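Local structure of inactive dihydroorotase-like domain (5NNL) at residues A[10-15]-A[270-275]; A[76-81]-A[86-91]; A[90-95]-A[120-125]. The protein is a catalytically inactive relative of the dihydroorotases, with an eight-stranded parallel barrel ringed by helices and an added set of antiparallel strands. All blocks are in the same frame, centred on the assembly; numbering follows the deposited sequence.

Interaction 1 lies near the centre of the fold, about 7 Å from the centre of the chain. It joins the first barrel strand, 3-11, and the corner after it to the turn that follows helix 257-271. Interactions 2 and 3 fall within the chain that this contact closes. They follow each other directly: interaction 2 packs strand 73-79 against helix 85-89, and interaction 3 starts on Ser90 and Val91, where interaction 2 ends. Their centres are about 7 Å apart, and each is about 17 Å from the centre of interaction 1. Interactions 2 and 3 touch, forming one packed region on the outer, helical side of strand 73-79. Interaction 1 joins two sequence-distant parts of the domain.

Interaction 1. Residues A[10-15]-A[270-275]; sequences INIAAF and EIFELH
Ile12 and Phe272 meet at about a right angle, and the isoleucine meets ring atoms CD1, CE1 and CZ with both its branches, obliquely. Ile12 CD1 is 3.7 Å from Phe272 CE1. Ile12 CG2 lies 3.8 Å from both CD1 and CE1 of Phe272. CG1 of Ile12 sits between its backbone N and carbonyl carbon (chi1 58°), which spreads the two branches along the ring. Ile10 and Leu274 instead point at each other, tip to tip. Ile10 CG2 is 3.7 Å from Leu274 CD1, and Ile10 CD1 also lies near that methyl. The chain turns a corner at Ile12, following strand 3-11 of the barrel. An Asx turn marks it: Asn11 OD1 accepts the backbone N of Ala13 at 3.2 Å, with the donor well above the carbonyl plane. Asn11 OD1 also accepts from Ile218 N. On the other side, a Schellman motif with Glu273 as its C-prime residue ends helix 257-271 and brings Leu274 round toward Ile10. Leu274 also touches Met41 of strand 39-44. His152 meets the Phe272 ring edge-to-face.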
ATOM      1  N   ILE A  10       1.526  -8.363  -3.950  1.00 27.65           N
ATOM      2  CA  ILE A  10       0.420  -7.422  -3.850  1.00 26.16           C
ATOM      3  C   ILE A  10       0.849  -6.250  -2.982  1.00 28.34           C
ATOM      4  O   ILE A  10       1.321  -6.444  -1.856  1.00 25.60           O
ATOM      5  CB  ILE A  10      -0.838  -8.097  -3.271  1.00 27.80           C
ATOM      6  CG1 ILE A  10      -1.269  -9.255  -4.175  1.00 31.72           C
ATOM      7  CG2 ILE A  10      -1.968  -7.081  -3.106  1.00 31.89           C
ATOM      8  CD1 ILE A  10      -2.444 -10.068  -3.645  1.00 33.05           C
ATOM      9  N   ASN A  11       0.701  -5.040  -3.512  1.00 26.19           N
ATOM     10  CA  ASN A  11       0.894  -3.808  -2.753  1.00 28.84           C
ATOM     11  C   ASN A  11      -0.461  -3.127  -2.621  1.00 28.15           C
ATOM     12  O   ASN A  11      -1.013  -2.634  -3.611  1.00 26.42           O
ATOM     13  CB  ASN A  11       1.898  -2.879  -3.432  1.00 29.66           C
ATOM     14  CG  ASN A  11       2.009  -1.537  -2.731  1.00 30.22           C
ATOM     15  OD1 ASN A  11       1.766  -1.433  -1.528  1.00 27.87           O
ATOM     16  ND2 ASN A  11       2.360  -0.502  -3.479  1.00 27.13           N
ATOM     17  N   ILE A  12      -1.003  -3.100  -1.399  1.00 27.17           N
ATOM     18  CA  ILE A  12      -2.335  -2.538  -1.189  1.00 27.66           C
ATOM     19  C   ILE A  12      -2.351  -1.020  -1.085  1.00 27.47           C
ATOM     20  O   ILE A  12      -3.408  -0.446  -0.798  1.00 27.46           O
ATOM     21  CB  ILE A  12      -2.993  -3.107   0.082  1.00 30.14           C
ATOM     22  CG1 ILE A  12      -2.121  -2.825   1.308  1.00 33.74           C
ATOM     23  CG2 ILE A  12      -3.211  -4.591  -0.073  1.00 32.46           C
ATOM     24  CD1 ILE A  12      -2.870  -2.872   2.610  1.00 31.90           C
ATOM     25  N   ALA A  13      -1.221  -0.350  -1.299  1.00 25.07           N
ATOM     26  CA  ALA A  13      -1.179   1.112  -1.222  1.00 29.41           C
ATOM     27  C   ALA A  13      -0.061   1.580  -2.155  1.00 30.56           C
ATOM     28  O   ALA A  13       1.092   1.717  -1.743  1.00 28.83           O
ATOM     29  CB  ALA A  13      -0.959   1.598   0.204  1.00 29.52           C
ATOM     30  N   ALA A  14      -0.419   1.808  -3.417  1.00 28.00           N
ATOM     31  CA  ALA A  14       0.498   2.355  -4.405  1.00 29.18           C
ATOM     32  C   ALA A  14       0.139   3.816  -4.633  1.00 32.97           C
ATOM     33  O   ALA A  14      -0.973   4.124  -5.078  1.00 32.10           O
ATOM     34  CB  ALA A  14       0.434   1.569  -5.714  1.00 30.86           C
ATOM     35  N   PHE A  15       1.075   4.708  -4.332  1.00 30.74           N
ATOM     36  CA  PHE A  15       0.823   6.136  -4.445  1.00 34.12           C
ATOM     37  C   PHE A  15       1.055   6.600  -5.878  1.00 37.95           C
ATOM     38  O   PHE A  15       2.083   6.280  -6.485  1.00 36.31           O
ATOM     39  CB  PHE A  15       1.725   6.904  -3.481  1.00 35.47           C
ATOM     40  CG  PHE A  15       1.445   8.379  -3.431  1.00 36.10           C
ATOM     41  CD1 PHE A  15       0.271   8.861  -2.872  1.00 34.78           C
ATOM     42  CD2 PHE A  15       2.364   9.284  -3.933  1.00 37.75           C
ATOM     43  CE1 PHE A  15       0.018  10.221  -2.822  1.00 36.32           C
ATOM     44  CE2 PHE A  15       2.118  10.640  -3.887  1.00 38.67           C
ATOM     45  CZ  PHE A  15       0.944  11.110  -3.330  1.00 37.99           C
ATOM     46  N   GLU A 270      -6.786 -11.887   0.919  1.00 36.69           N
ATOM     47  CA  GLU A 270      -8.032 -12.229   1.595  1.00 40.70           C
ATOM     48  C   GLU A 270      -8.729 -10.992   2.146  1.00 43.62           C
ATOM     49  O   GLU A 270      -9.952 -10.858   2.027  1.00 42.72           O
ATOM     50  CB  GLU A 270      -7.760 -13.222   2.723  1.00 46.23           C
ATOM     51  CG  GLU A 270      -8.994 -13.958   3.213  1.00 55.07           C
ATOM     52  CD  GLU A 270      -9.045 -14.056   4.723  1.00 66.11           C
ATOM     53  OE1 GLU A 270      -9.478 -13.076   5.368  1.00 61.97           O
ATOM     54  OE2 GLU A 270      -8.639 -15.108   5.264  1.00 79.61           O
ATOM     55  N   ILE A 271      -7.964 -10.079   2.747  1.00 43.57           N
ATOM     56  CA  ILE A 271      -8.550  -8.898   3.375  1.00 41.72           C
ATOM     57  C   ILE A 271      -9.263  -8.041   2.340  1.00 43.17           C
ATOM     58  O   ILE A 271     -10.341  -7.491   2.601  1.00 42.62           O
ATOM     59  CB  ILE A 271      -7.457  -8.107   4.119  1.00 35.92           C
ATOM     60  CG1 ILE A 271      -6.984  -8.902   5.339  1.00 37.55           C
ATOM     61  CG2 ILE A 271      -7.956  -6.733   4.541  1.00 35.77           C
ATOM     62  CD1 ILE A 271      -5.666  -8.433   5.913  1.00 34.42           C
ATOM     63  N   PHE A 272      -8.680  -7.911   1.152  1.00 39.05           N
ATOM     64  CA  PHE A 272      -9.240  -7.063   0.112  1.00 42.09           C
ATOM     65  C   PHE A 272      -9.960  -7.856  -0.973  1.00 42.89           C
ATOM     66  O   PHE A 272     -10.312  -7.288  -2.011  1.00 40.18           O
ATOM     67  CB  PHE A 272      -8.140  -6.189  -0.488  1.00 39.98           C
ATOM     68  CG  PHE A 272      -7.706  -5.075   0.423  1.00 38.75           C
ATOM     69  CD1 PHE A 272      -6.687  -5.271   1.340  1.00 36.98           C
ATOM     70  CD2 PHE A 272      -8.337  -3.841   0.381  1.00 40.74           C
ATOM     71  CE1 PHE A 272      -6.294  -4.251   2.191  1.00 35.01           C
ATOM     72  CE2 PHE A 272      -7.950  -2.818   1.229  1.00 39.87           C
ATOM     73  CZ  PHE A 272      -6.927  -3.023   2.134  1.00 33.82           C
ATOM     74  N   GLU A 273     -10.202  -9.147  -0.745  1.00 44.82           N
ATOM     75  CA  GLU A 273     -11.015  -9.965  -1.642  1.00 46.42           C
ATOM     76  C   GLU A 273     -10.498  -9.884  -3.077  1.00 46.18           C
ATOM     77  O   GLU A 273     -11.247  -9.642  -4.024  1.00 48.80           O
ATOM     78  CB  GLU A 273     -12.483  -9.544  -1.566  1.00 48.94           C
ATOM     79  CG  GLU A 273     -13.081  -9.651  -0.169  1.00 49.49           C
ATOM     80  CD  GLU A 273     -14.129  -8.589   0.107  1.00 54.76           C
ATOM     81  OE1 GLU A 273     -14.704  -8.049  -0.865  1.00 56.13           O
ATOM     82  OE2 GLU A 273     -14.369  -8.291   1.299  1.00 54.69           O
ATOM     83  N   LEU A 274      -9.195 -10.089  -3.230  1.00 45.56           N
ATOM     84  CA  LEU A 274      -8.558 -10.006  -4.534  1.00 49.66           C
ATOM     85  C   LEU A 274      -8.543 -11.372  -5.210  1.00 51.64           C
ATOM     86  O   LEU A 274      -8.463 -12.416  -4.557  1.00 49.04           O
ATOM     87  CB  LEU A 274      -7.135  -9.461  -4.398  1.00 44.77           C
ATOM     88  CG  LEU A 274      -7.048  -8.091  -3.718  1.00 45.40           C
ATOM     89  CD1 LEU A 274      -5.598  -7.658  -3.547  1.00 43.87           C
ATOM     90  CD2 LEU A 274      -7.832  -7.042  -4.498  1.00 46.65           C
ATOM     91  N   HIS A 275      -8.624 -11.351  -6.536  1.00 56.82           N
ATOM     92  CA  HIS A 275      -8.779 -12.575  -7.305  1.00 62.42           C
ATOM     93  C   HIS A 275      -7.440 -13.278  -7.496  1.00 58.69           C
ATOM     94  O   HIS A 275      -6.365 -12.709  -7.286  1.00 56.79           O
ATOM     95  CB  HIS A 275      -9.406 -12.274  -8.668  1.00 64.90           C
ATOM     96  CG  HIS A 275     -10.825 -11.805  -8.589  1.00 65.64           C
ATOM     97  ND1 HIS A 275     -11.597 -11.958  -7.457  1.00 63.78           N
ATOM     98  CD2 HIS A 275     -11.613 -11.185  -9.500  1.00 68.68           C
ATOM     99  CE1 HIS A 275     -12.799 -11.453  -7.674  1.00 68.33           C
ATOM    100  NE2 HIS A 275     -12.834 -10.978  -8.905  1.00 69.69           N
TER

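Interaction 2. Residues A[76-81]-A[86-91]; sequences LSITAT and NQISSV
Ile78 packs on Ile88, and it can be followed from its CB outward. The bond to CB already points at segment 86-91. CG1 is next, set opposite the backbone N (chi1 -175°), so the longer branch runs out from the strand toward the helix. Ile78 CG1 lies 3.8 Å from Ile88 CG2, and Ile88 CB is slightly farther off. The tip makes the closest approach. Ile78 CD1 is 3.6 Å from Ile88 CB. The same methyl is only 3.4 Å from Ile88 CG2, which is tighter than usual van der Waals contact. The second torsion of Ile78, 148°, stops short of full extension, so the tip is bent where the packing is tightest. The two side chains cross obliquely. The side-chain contact is apolar, and no hydrogen bond joins the two segments. Past Ile88, Ser90 OG gives a hydrogen bond of 2.7 Å to Gln87 O, to which Ser90 N also bonds weakly. Strand 73-79, helix 85-89 and strand 98-100 form a beta-alpha-beta unit of the barrel. Ile78 and Ile88 both touch Leu98 of the second strand of this unit. His118 of helix 111-121 packs on Ile88 and Ala80, and Val91 rests on Val56 and Leu59 of helix 56-64.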
ATOM      1  N   LEU A  76      -8.929   0.423  -8.243  1.00 39.19           N
ATOM      2  CA  LEU A  76      -9.064   1.786  -7.764  1.00 39.00           C
ATOM      3  C   LEU A  76      -9.758   1.786  -6.406  1.00 32.15           C
ATOM      4  O   LEU A  76     -10.271   0.767  -5.934  1.00 34.10           O
ATOM      5  CB  LEU A  76      -9.837   2.650  -8.763  1.00 40.21           C
ATOM      6  CG  LEU A  76      -9.104   3.028 -10.055  1.00 42.84           C
ATOM      7  CD1 LEU A  76     -10.032   3.788 -10.991  1.00 40.66           C
ATOM      8  CD2 LEU A  76      -7.862   3.858  -9.762  1.00 40.23           C
ATOM      9  N   SER A  77      -9.750   2.950  -5.770  1.00 35.60           N
ATOM     10  CA  SER A  77     -10.396   3.139  -4.484  1.00 34.05           C
ATOM     11  C   SER A  77     -10.943   4.557  -4.464  1.00 35.72           C
ATOM     12  O   SER A  77     -10.666   5.357  -5.361  1.00 36.27           O
ATOM     13  CB  SER A  77      -9.418   2.883  -3.331  1.00 32.41           C
ATOM     14  OG  SER A  77     -10.065   2.923  -2.068  1.00 35.07           O
ATOM     15  N   ILE A  78     -11.724   4.870  -3.434  1.00 34.21           N
ATOM     16  CA  ILE A  78     -12.383   6.167  -3.346  1.00 36.77           C
ATOM     17  C   ILE A  78     -12.293   6.697  -1.921  1.00 34.89           C
ATOM     18  O   ILE A  78     -12.410   5.938  -0.954  1.00 35.89           O
ATOM     19  CB  ILE A  78     -13.850   6.080  -3.810  1.00 34.53           C
ATOM     20  CG1 ILE A  78     -14.475   7.470  -3.827  1.00 38.36           C
ATOM     21  CG2 ILE A  78     -14.650   5.120  -2.923  1.00 36.02           C
ATOM     22  CD1 ILE A  78     -15.537   7.635  -4.913  1.00 40.79           C
ATOM     23  N   THR A  79     -12.102   8.010  -1.805  1.00 35.89           N
ATOM     24  CA  THR A  79     -11.929   8.683  -0.526  1.00 35.76           C
ATOM     25  C   THR A  79     -13.261   9.160   0.033  1.00 40.22           C
ATOM     26  O   THR A  79     -14.094   9.713  -0.693  1.00 40.22           O
ATOM     27  CB  THR A  79     -11.006   9.891  -0.682  1.00 38.19           C
ATOM     28  OG1 THR A  79      -9.915   9.550  -1.543  1.00 39.77           O
ATOM     29  CG2 THR A  79     -10.469  10.343   0.661  1.00 40.60           C
ATOM     30  N   ALA A  80     -13.442   8.969   1.333  1.00 39.77           N
ATOM     31  CA  ALA A  80     -14.614   9.486   2.014  1.00 41.81           C
ATOM     32  C   ALA A  80     -14.411  10.952   2.374  1.00 43.99           C
ATOM     33  O   ALA A  80     -13.296  11.402   2.649  1.00 42.67           O
ATOM     34  CB  ALA A  80     -14.903   8.673   3.277  1.00 37.17           C
ATOM     35  N   THR A  81     -15.513  11.697   2.369  1.00 44.59           N
ATOM     36  CA  THR A  81     -15.523  13.090   2.793  1.00 43.78           C
ATOM     37  C   THR A  81     -16.760  13.296   3.656  1.00 44.14           C
ATOM     38  O   THR A  81     -17.445  12.338   4.031  1.00 41.07           O
ATOM     39  CB  THR A  81     -15.494  14.058   1.599  1.00 50.14           C
ATOM     40  OG1 THR A  81     -16.746  14.012   0.901  1.00 48.84           O
ATOM     41  CG2 THR A  81     -14.357  13.722   0.641  1.00 46.24           C
ATOM     42  N   ASN A  86     -23.124   9.431  -0.221  1.00 54.10           N
ATOM     43  CA  ASN A  86     -24.192   9.151  -1.175  0.50 53.49           C
ATOM     44  C   ASN A  86     -23.633   8.758  -2.538  1.00 49.55           C
ATOM     45  O   ASN A  86     -23.878   7.653  -3.031  1.00 49.54           O
ATOM     46  CB  ASN A  86     -25.118  10.369  -1.302  0.50 54.43           C
ATOM     47  CG  ASN A  86     -24.358  11.692  -1.327  0.50 54.26           C
ATOM     48  OD1 ASN A  86     -23.157  11.728  -1.600  0.50 52.71           O
ATOM     49  ND2 ASN A  86     -25.059  12.787  -1.033  0.50 56.78           N
ATOM     50  N   GLN A  87     -22.873   9.660  -3.168  1.00 48.93           N
ATOM     51  CA  GLN A  87     -22.432   9.399  -4.538  1.00 53.15           C
ATOM     52  C   GLN A  87     -21.433   8.248  -4.607  1.00 53.58           C
ATOM     53  O   GLN A  87     -21.468   7.453  -5.553  1.00 54.97           O
ATOM     54  CB  GLN A  87     -21.840  10.659  -5.181  1.00 54.36           C
ATOM     55  CG  GLN A  87     -21.223  11.684  -4.247  1.00 53.96           C
ATOM     56  CD  GLN A  87     -20.568  12.822  -5.008  1.00 56.14           C
ATOM     57  OE1 GLN A  87     -20.513  12.808  -6.240  1.00 62.05           O
ATOM     58  NE2 GLN A  87     -20.076  13.817  -4.280  1.00 58.60           N
ATOM     59  N   ILE A  88     -20.537   8.130  -3.625  1.00 51.62           N
ATOM     60  CA  ILE A  88     -19.526   7.081  -3.720  1.00 49.93           C
ATOM     61  C   ILE A  88     -20.170   5.705  -3.578  1.00 49.32           C
ATOM     62  O   ILE A  88     -19.637   4.709  -4.085  1.00 48.65           O
ATOM     63  CB  ILE A  88     -18.406   7.307  -2.685  1.00 51.25           C
ATOM     64  CG1 ILE A  88     -18.884   6.971  -1.271  1.00 46.90           C
ATOM     65  CG2 ILE A  88     -17.900   8.746  -2.767  1.00 48.89           C
ATOM     66  CD1 ILE A  88     -17.840   7.186  -0.216  1.00 45.35           C
ATOM     67  N   SER A  89     -21.330   5.624  -2.917  1.00 50.55           N
ATOM     68  CA  SER A  89     -22.020   4.344  -2.775  1.00 51.72           C
ATOM     69  C   SER A  89     -22.623   3.871  -4.094  1.00 52.96           C
ATOM     70  O   SER A  89     -22.638   2.665  -4.366  1.00 52.21           O
ATOM     71  CB  SER A  89     -23.111   4.448  -1.707  1.00 52.74           C
ATOM     72  OG  SER A  89     -24.319   3.845  -2.138  1.00 55.02           O
ATOM     73  N   SER A  90     -23.120   4.790  -4.922  1.00 51.93           N
ATOM     74  CA  SER A  90     -23.688   4.407  -6.212  1.00 53.93           C
ATOM     75  C   SER A  90     -22.634   3.910  -7.192  1.00 52.78           C
ATOM     76  O   SER A  90     -22.987   3.449  -8.282  1.00 52.50           O
ATOM     77  CB  SER A  90     -24.437   5.591  -6.826  1.00 51.96           C
ATOM     78  OG  SER A  90     -23.584   6.710  -7.027  1.00 47.95           O
ATOM     79  N   VAL A  91     -21.360   3.980  -6.821  1.00 51.45           N
ATOM     80  CA  VAL A  91     -20.238   3.668  -7.689  1.00 53.35           C
ATOM     81  C   VAL A  91     -19.342   2.593  -7.080  1.00 49.32           C
ATOM     82  O   VAL A  91     -18.266   2.307  -7.609  1.00 44.81           O
ATOM     83  CB  VAL A  91     -19.456   4.961  -8.000  1.00 53.85           C
ATOM     84  CG1 VAL A  91     -18.323   4.746  -8.946  1.00 54.65           C
ATOM     85  CG2 VAL A  91     -20.401   6.001  -8.605  1.00 56.75           C
TER

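Interaction 3. Residues A[90-95]-A[120-125]; sequences SVAGEV and DAWPKH
Ala92 meets the face of the Trp122 indole in a CH-pi contact. Its CB is 4.3 Å from the centroid of the six-membered ring and 27° off the ring normal. The closest ring atom is Trp122 CZ3, 3.9 Å from Ala92 CB. Apolar contacts complete the set. Val95 comes to the edge of the ring, in its plane, with Val95 CG2 at 3.8 Å from Trp122 CH2. Pro123 CD lies over the same ring face as Ala92, offset toward the rim, and is 4.1 Å from Ala92 CB. The methyl of Ala92 thus sits in the angle between the indole face and the proline ring. The indole lies anti to the backbone N of Trp122 (chi1 -175°), which carries the six-membered ring across to the 90-95 turn. Hydrogen bonds do their work within and around the segments, and none joins the two. Glu94 N binds Val91 O at 3.0 Å and Val95 N binds Ala92 O at 3.2 Å, shaping a short 3-10 turn that presents Ala92 and Val95 to the ring. Lys126 serves both sides: its O accepts Trp122 NE1, and its NZ binds Ala92 O. The turn links helix 85-89 to strand 98-100, while Trp122 follows helix 111-121. Ile78 of strand 73-79 touches both Val95 and Trp122, and Leu59 of helix 56-64 packs on Val95.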
ATOM      1  N   SER A  90     -23.120   4.790  -4.922  1.00 51.93           N
ATOM      2  CA  SER A  90     -23.688   4.407  -6.212  1.00 53.93           C
ATOM      3  C   SER A  90     -22.634   3.910  -7.192  1.00 52.78           C
ATOM      4  O   SER A  90     -22.987   3.449  -8.282  1.00 52.50           O
ATOM      5  CB  SER A  90     -24.437   5.591  -6.826  1.00 51.96           C
ATOM      6  OG  SER A  90     -23.584   6.710  -7.027  1.00 47.95           O
ATOM      7  N   VAL A  91     -21.360   3.980  -6.821  1.00 51.45           N
ATOM      8  CA  VAL A  91     -20.238   3.668  -7.689  1.00 53.35           C
ATOM      9  C   VAL A  91     -19.342   2.593  -7.080  1.00 49.32           C
ATOM     10  O   VAL A  91     -18.266   2.307  -7.609  1.00 44.81           O
ATOM     11  CB  VAL A  91     -19.456   4.961  -8.000  1.00 53.85           C
ATOM     12  CG1 VAL A  91     -18.323   4.746  -8.946  1.00 54.65           C
ATOM     13  CG2 VAL A  91     -20.401   6.001  -8.605  1.00 56.75           C
ATOM     14  N   ALA A  92     -19.792   1.962  -5.990  1.00 49.29           N
ATOM     15  CA  ALA A  92     -18.959   1.015  -5.259  1.00 44.14           C
ATOM     16  C   ALA A  92     -18.472  -0.125  -6.144  1.00 45.80           C
ATOM     17  O   ALA A  92     -17.374  -0.653  -5.925  1.00 41.89           O
ATOM     18  CB  ALA A  92     -19.737   0.456  -4.070  1.00 43.52           C
ATOM     19  N   GLY A  93     -19.268  -0.523  -7.137  1.00 45.13           N
ATOM     20  CA  GLY A  93     -18.899  -1.640  -7.988  1.00 40.90           C
ATOM     21  C   GLY A  93     -17.708  -1.369  -8.886  1.00 40.94           C
ATOM     22  O   GLY A  93     -17.128  -2.316  -9.427  1.00 39.81           O
ATOM     23  N   GLU A  94     -17.334  -0.103  -9.062  1.00 41.98           N
ATOM     24  CA  GLU A  94     -16.197   0.260  -9.897  1.00 39.62           C
ATOM     25  C   GLU A  94     -14.888   0.374  -9.122  1.00 42.52           C
ATOM     26  O   GLU A  94     -13.825   0.447  -9.748  1.00 39.97           O
ATOM     27  CB  GLU A  94     -16.484   1.583 -10.610  1.00 39.87           C
ATOM     28  CG  GLU A  94     -17.738   1.544 -11.485  1.00 48.87           C
ATOM     29  CD  GLU A  94     -18.050   2.878 -12.136  1.00 52.21           C
ATOM     30  OE1 GLU A  94     -17.138   3.475 -12.748  1.00 53.69           O
ATOM     31  OE2 GLU A  94     -19.209   3.336 -12.029  1.00 54.85           O
ATOM     32  N   VAL A  95     -14.932   0.393  -7.789  1.00 41.39           N
ATOM     33  CA  VAL A  95     -13.735   0.448  -6.962  1.00 38.62           C
ATOM     34  C   VAL A  95     -13.703  -0.795  -6.079  1.00 39.40           C
ATOM     35  O   VAL A  95     -14.676  -1.541  -5.980  1.00 38.71           O
ATOM     36  CB  VAL A  95     -13.662   1.733  -6.111  1.00 39.84           C
ATOM     37  CG1 VAL A  95     -13.477   2.953  -7.007  1.00 38.27           C
ATOM     38  CG2 VAL A  95     -14.907   1.881  -5.246  1.00 37.97           C
ATOM     39  N   ASP A 120     -23.073   3.270   6.913  1.00 44.36           N
ATOM     40  CA  ASP A 120     -24.452   2.945   6.557  1.00 44.28           C
ATOM     41  C   ASP A 120     -24.653   2.795   5.051  1.00 46.18           C
ATOM     42  O   ASP A 120     -25.490   1.993   4.619  1.00 46.43           O
ATOM     43  CB  ASP A 120     -25.398   4.025   7.088  1.00 44.81           C
ATOM     44  CG  ASP A 120     -25.372   4.133   8.598  1.00 47.15           C
ATOM     45  OD1 ASP A 120     -25.120   3.108   9.265  1.00 50.97           O
ATOM     46  OD2 ASP A 120     -25.608   5.242   9.118  1.00 49.95           O
ATOM     47  N   ALA A 121     -23.912   3.554   4.241  1.00 44.30           N
ATOM     48  CA  ALA A 121     -24.114   3.598   2.798  1.00 40.99           C
ATOM     49  C   ALA A 121     -23.203   2.652   2.023  1.00 43.44           C
ATOM     50  O   ALA A 121     -23.464   2.393   0.843  1.00 44.05           O
ATOM     51  CB  ALA A 121     -23.897   5.027   2.290  1.00 42.21           C
ATOM     52  N   TRP A 122     -22.153   2.127   2.649  1.00 43.51           N
ATOM     53  CA  TRP A 122     -21.159   1.338   1.930  1.00 41.48           C
ATOM     54  C   TRP A 122     -21.430  -0.155   2.104  1.00 42.34           C
ATOM     55  O   TRP A 122     -21.798  -0.590   3.199  1.00 41.73           O
ATOM     56  CB  TRP A 122     -19.756   1.675   2.439  1.00 44.13           C
ATOM     57  CG  TRP A 122     -18.628   1.008   1.705  1.00 40.22           C
ATOM     58  CD1 TRP A 122     -17.929  -0.090   2.108  1.00 43.25           C
ATOM     59  CD2 TRP A 122     -18.056   1.411   0.453  1.00 40.09           C
ATOM     60  NE1 TRP A 122     -16.959  -0.398   1.186  1.00 43.21           N
ATOM     61  CE2 TRP A 122     -17.019   0.506   0.158  1.00 40.74           C
ATOM     62  CE3 TRP A 122     -18.324   2.446  -0.447  1.00 44.26           C
ATOM     63  CZ2 TRP A 122     -16.250   0.603  -1.001  1.00 41.36           C
ATOM     64  CZ3 TRP A 122     -17.558   2.543  -1.598  1.00 44.06           C
ATOM     65  CH2 TRP A 122     -16.533   1.626  -1.863  1.00 40.97           C
ATOM     66  N   PRO A 123     -21.278  -0.974   1.059  1.00 42.90           N
ATOM     67  CA  PRO A 123     -21.581  -2.406   1.201  1.00 45.17           C
ATOM     68  C   PRO A 123     -20.770  -3.056   2.314  1.00 48.61           C
ATOM     69  O   PRO A 123     -19.574  -2.804   2.470  1.00 47.81           O
ATOM     70  CB  PRO A 123     -21.218  -2.983  -0.173  1.00 45.76           C
ATOM     71  CG  PRO A 123     -21.355  -1.837  -1.107  1.00 40.48           C
ATOM     72  CD  PRO A 123     -20.945  -0.620  -0.333  1.00 41.85           C
ATOM     73  N   LYS A 124     -21.439  -3.925   3.080  1.00 49.91           N
ATOM     74  CA  LYS A 124     -20.823  -4.503   4.271  1.00 53.62           C
ATOM     75  C   LYS A 124     -19.667  -5.434   3.930  1.00 55.45           C
ATOM     76  O   LYS A 124     -18.743  -5.588   4.736  1.00 55.86           O
ATOM     77  CB  LYS A 124     -21.869  -5.255   5.093  1.00 58.24           C
ATOM     78  CG  LYS A 124     -21.295  -5.982   6.308  1.00 59.90           C
ATOM     79  CD  LYS A 124     -22.375  -6.310   7.336  1.00 64.38           C
ATOM     80  CE  LYS A 124     -22.645  -7.807   7.446  1.00 65.25           C
ATOM     81  NZ  LYS A 124     -21.775  -8.459   8.461  1.00 65.90           N
ATOM     82  N   HIS A 125     -19.698  -6.065   2.758  1.00 57.00           N
ATOM     83  CA  HIS A 125     -18.662  -7.007   2.357  1.00 58.14           C
ATOM     84  C   HIS A 125     -17.644  -6.395   1.402  1.00 53.04           C
ATOM     85  O   HIS A 125     -16.861  -7.130   0.794  1.00 55.31           O
ATOM     86  CB  HIS A 125     -19.299  -8.247   1.725  1.00 62.00           C
ATOM     87  CG  HIS A 125     -19.949  -9.160   2.719  1.00 67.60           C
ATOM     88  ND1 HIS A 125     -19.608  -9.167   4.055  1.00 68.61           N
ATOM     89  CD2 HIS A 125     -20.919 -10.093   2.573  1.00 72.64           C
ATOM     90  CE1 HIS A 125     -20.338 -10.068   4.687  1.00 70.65           C
ATOM     91  NE2 HIS A 125     -21.143 -10.643   3.812  1.00 73.54           N
TER